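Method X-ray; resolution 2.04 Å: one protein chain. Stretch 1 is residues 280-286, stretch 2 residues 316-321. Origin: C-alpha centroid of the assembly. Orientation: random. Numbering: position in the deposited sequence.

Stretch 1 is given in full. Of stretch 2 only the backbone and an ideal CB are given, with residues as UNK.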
# COMPACT_ATOMS: atom_id res chain seq x y z
N ILE A 280 -9.26 -12.45 13.03
CA ILE A 280 -8.58 -11.87 14.18
C ILE A 280 -9.05 -10.43 14.42
O ILE A 280 -9.35 -10.05 15.55
CB ILE A 280 -7.05 -11.87 13.99
CG1 ILE A 280 -6.53 -13.31 13.93
CG2 ILE A 280 -6.37 -11.10 15.12
CD1 ILE A 280 -5.05 -13.41 13.66
N ALA A 281 -9.12 -9.65 13.34
CA ALA A 281 -9.56 -8.27 13.42
C ALA A 281 -11.03 -8.17 13.82
O ALA A 281 -11.40 -7.33 14.64
CB ALA A 281 -9.34 -7.57 12.08
N MSE A 282 -11.88 -9.02 13.24
CA MSE A 282 -13.31 -9.01 13.55
C MSE A 282 -13.55 -9.38 15.01
O MSE A 282 -14.40 -8.79 15.68
CB MSE A 282 -14.05 -10.00 12.65
CG MSE A 282 -14.24 -9.53 11.22
SE MSE A 282 -15.27 -7.90 11.13
CE MSE A 282 -17.01 -8.66 10.69
N GLN A 283 -12.80 -10.36 15.50
CA GLN A 283 -12.96 -10.78 16.88
C GLN A 283 -12.48 -9.70 17.84
O GLN A 283 -13.15 -9.43 18.84
CB GLN A 283 -12.19 -12.08 17.15
CG GLN A 283 -12.12 -12.41 18.64
CD GLN A 283 -11.99 -13.89 18.92
OE1 GLN A 283 -12.84 -14.68 18.50
NE2 GLN A 283 -10.93 -14.28 19.63
N ALA A 284 -11.33 -9.10 17.55
CA ALA A 284 -10.80 -8.06 18.42
C ALA A 284 -11.84 -6.97 18.63
O ALA A 284 -12.11 -6.56 19.76
CB ALA A 284 -9.53 -7.47 17.81
N ARG A 285 -12.43 -6.50 17.54
CA ARG A 285 -13.43 -5.45 17.62
C ARG A 285 -14.58 -5.92 18.50
O ARG A 285 -15.00 -5.23 19.43
CB ARG A 285 -13.95 -5.13 16.23
CG ARG A 285 -14.75 -3.85 16.17
CD ARG A 285 -15.54 -3.77 14.88
NE ARG A 285 -16.15 -2.45 14.73
CZ ARG A 285 -17.09 -2.17 13.84
NH1 ARG A 285 -17.52 -3.12 13.01
NH2 ARG A 285 -17.60 -0.95 13.77
N GLN A 286 -15.09 -7.11 18.18
CA GLN A 286 -16.19 -7.73 18.90
C GLN A 286 -15.97 -7.75 20.41
O GLN A 286 -16.92 -7.65 21.19
CB GLN A 286 -16.37 -9.17 18.39
CG GLN A 286 -17.35 -10.03 19.17
CD GLN A 286 -18.75 -9.46 19.19
OE1 GLN A 286 -19.23 -8.92 18.19
NE2 GLN A 286 -19.42 -9.58 20.33
N UNK A 316 -3.30 -1.71 9.45
CA UNK A 316 -4.24 -0.60 9.55
C UNK A 316 -5.60 -1.25 9.29
O UNK A 316 -5.82 -1.81 8.22
CB UNK A 316 -3.93 0.53 8.57
N UNK A 317 -6.48 -1.19 10.28
CA UNK A 317 -7.81 -1.78 10.16
C UNK A 317 -8.89 -0.72 10.00
O UNK A 317 -8.91 0.27 10.72
CB UNK A 317 -8.11 -2.65 11.38
N UNK A 318 -9.79 -0.93 9.04
CA UNK A 318 -10.87 0.01 8.78
C UNK A 318 -12.20 -0.74 8.78
O UNK A 318 -12.42 -1.63 7.97
CB UNK A 318 -10.65 0.74 7.45
N UNK A 319 -13.09 -0.37 9.69
CA UNK A 319 -14.40 -1.01 9.78
C UNK A 319 -15.46 -0.04 9.27
O UNK A 319 -15.66 1.03 9.83
CB UNK A 319 -14.70 -1.44 11.22
N UNK A 320 -16.12 -0.43 8.18
CA UNK A 320 -17.14 0.40 7.57
C UNK A 320 -18.38 0.49 8.46
O UNK A 320 -18.61 -0.35 9.32
CB UNK A 320 -17.51 -0.15 6.19
N UNK A 321 -19.17 1.53 8.25
CA UNK A 321 -20.40 1.73 9.02
C UNK A 321 -21.52 2.18 8.09
O UNK A 321 -21.20 2.53 6.93
CB UNK A 321 -20.19 2.75 10.14

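Stretch 1 is a helix, and stretch 2 is a strand through position 320. Their axes approach to 10.3 Å and cross at 67°, so the strand crosses the helix obliquely. Ala281 and Arg285, one turn apart, point CA-to-CB toward the strand.

Position 316 is extended. Nothing of stretch 1 lies within 5.5 Å of its ideal CB, so many side chains would fit. The residue is Met316, present as selenomethionine. It makes no contact with stretch 1.

Position 317 points its CA-to-CB bond toward the helix. The ideal CB is 5.1 Å from CB of Ala281, and the CA atoms of the two residues are 7.5 Å apart. The methyl of Ala281 offers an apolar surface and no polar group. The extended backbone, -107/134, suits a beta-branched residue. Valine, threonine, alanine or serine would all be reasonable. The residue is Thr317, with chi1 at 49° (p). Its CG2 lies 4.2 Å from CB of Ala281, so methyl meets methyl. OG1 makes no hydrogen bond to the helix.

Position 318 is again extended, and its ideal CB has nothing of stretch 1 within 5.5 Å. The choice is wide, although the strand angles favour beta-branched residues. The residue is Val318. It does not touch the helix.

Position 319 points toward the helix and has the most to fill. Its ideal CB is 3.6 Å from CZ of Arg285. Beyond it lie the extended chain of Arg285, the methyl and carbonyl of Ala281, and the selenium of Met282, itself selenomethionine. The guanidinium adds a charge at the base, but the CD of Arg285, the methyl of Ala281 and the selenium favour a sizeable apolar side chain. Leucine, methionine or an aromatic could suit, and an acidic residue could answer the charge. The residue is Phe319, with chi1 m. More of its surface is covered by the other stretch than that of any other residue in the two stretches. CD of Arg285 sits over one ring face, 3.7 Å from the ring centroid, in a CH-pi contact. SE of Met282 approaches the ring edge, 3.8 Å from CE1 of Phe319. The ring tip reaches Ala281: CZ of Phe319 is 3.5 Å from O of Ala281 and 4.2 Å from CB of Ala281. CB of Phe319 lies over one face of the Arg285 guanidinium.

Position 320 points away from the helix, and side-chain choice is open. The residue is Phe320, and its ring does not contact stretch 1. One water donates to O of Phe320 at 2.7 Å and accepts a weak hydrogen bond from NH1 of Arg285 at 2.9 Å.

Position 321 points sideways. The positive guanidinium of Arg285 is the nearby feature, so an acidic or neutral polar residue would seem natural. A long flexible chain could also pass beside it. The residue is Lys321. Its CG lies 4.4 Å from NH2 of Arg285, at the guanidinium edge, while NZ is hydrogen-bonded elsewhere in the structure.

Stretch 2 (316-321) MTVFFK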
# COMPACT_ATOMS: atom_id res chain seq x y z
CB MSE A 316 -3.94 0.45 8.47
CG MSE A 316 -4.85 1.69 8.50
SE MSE A 316 -4.46 2.98 7.08
CE MSE A 316 -2.97 3.88 7.90
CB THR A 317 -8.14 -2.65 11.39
OG1 THR A 317 -7.87 -1.92 12.60
CG2 THR A 317 -7.31 -3.93 11.38
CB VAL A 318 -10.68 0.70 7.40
CG1 VAL A 318 -11.79 1.71 7.16
CG2 VAL A 318 -9.31 1.37 7.34
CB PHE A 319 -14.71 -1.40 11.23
CG PHE A 319 -13.80 -2.48 11.77
CD1 PHE A 319 -14.15 -3.82 11.67
CD2 PHE A 319 -12.59 -2.14 12.37
CE1 PHE A 319 -13.30 -4.81 12.15
CE2 PHE A 319 -11.73 -3.13 12.86
CZ PHE A 319 -12.09 -4.47 12.75
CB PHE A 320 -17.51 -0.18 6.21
CG PHE A 320 -16.35 -0.28 5.26
CD1 PHE A 320 -15.74 0.86 4.76
CD2 PHE A 320 -15.85 -1.53 4.89
CE1 PHE A 320 -14.65 0.78 3.89
CE2 PHE A 320 -14.76 -1.63 4.02
CZ PHE A 320 -14.16 -0.47 3.52
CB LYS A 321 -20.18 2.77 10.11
CG LYS A 321 -19.31 2.28 11.26
CD LYS A 321 -19.21 3.28 12.40
CE LYS A 321 -18.34 4.47 12.03
NZ LYS A 321 -18.10 5.33 13.23
O HOH W 1 -17.78 -2.80 10.17
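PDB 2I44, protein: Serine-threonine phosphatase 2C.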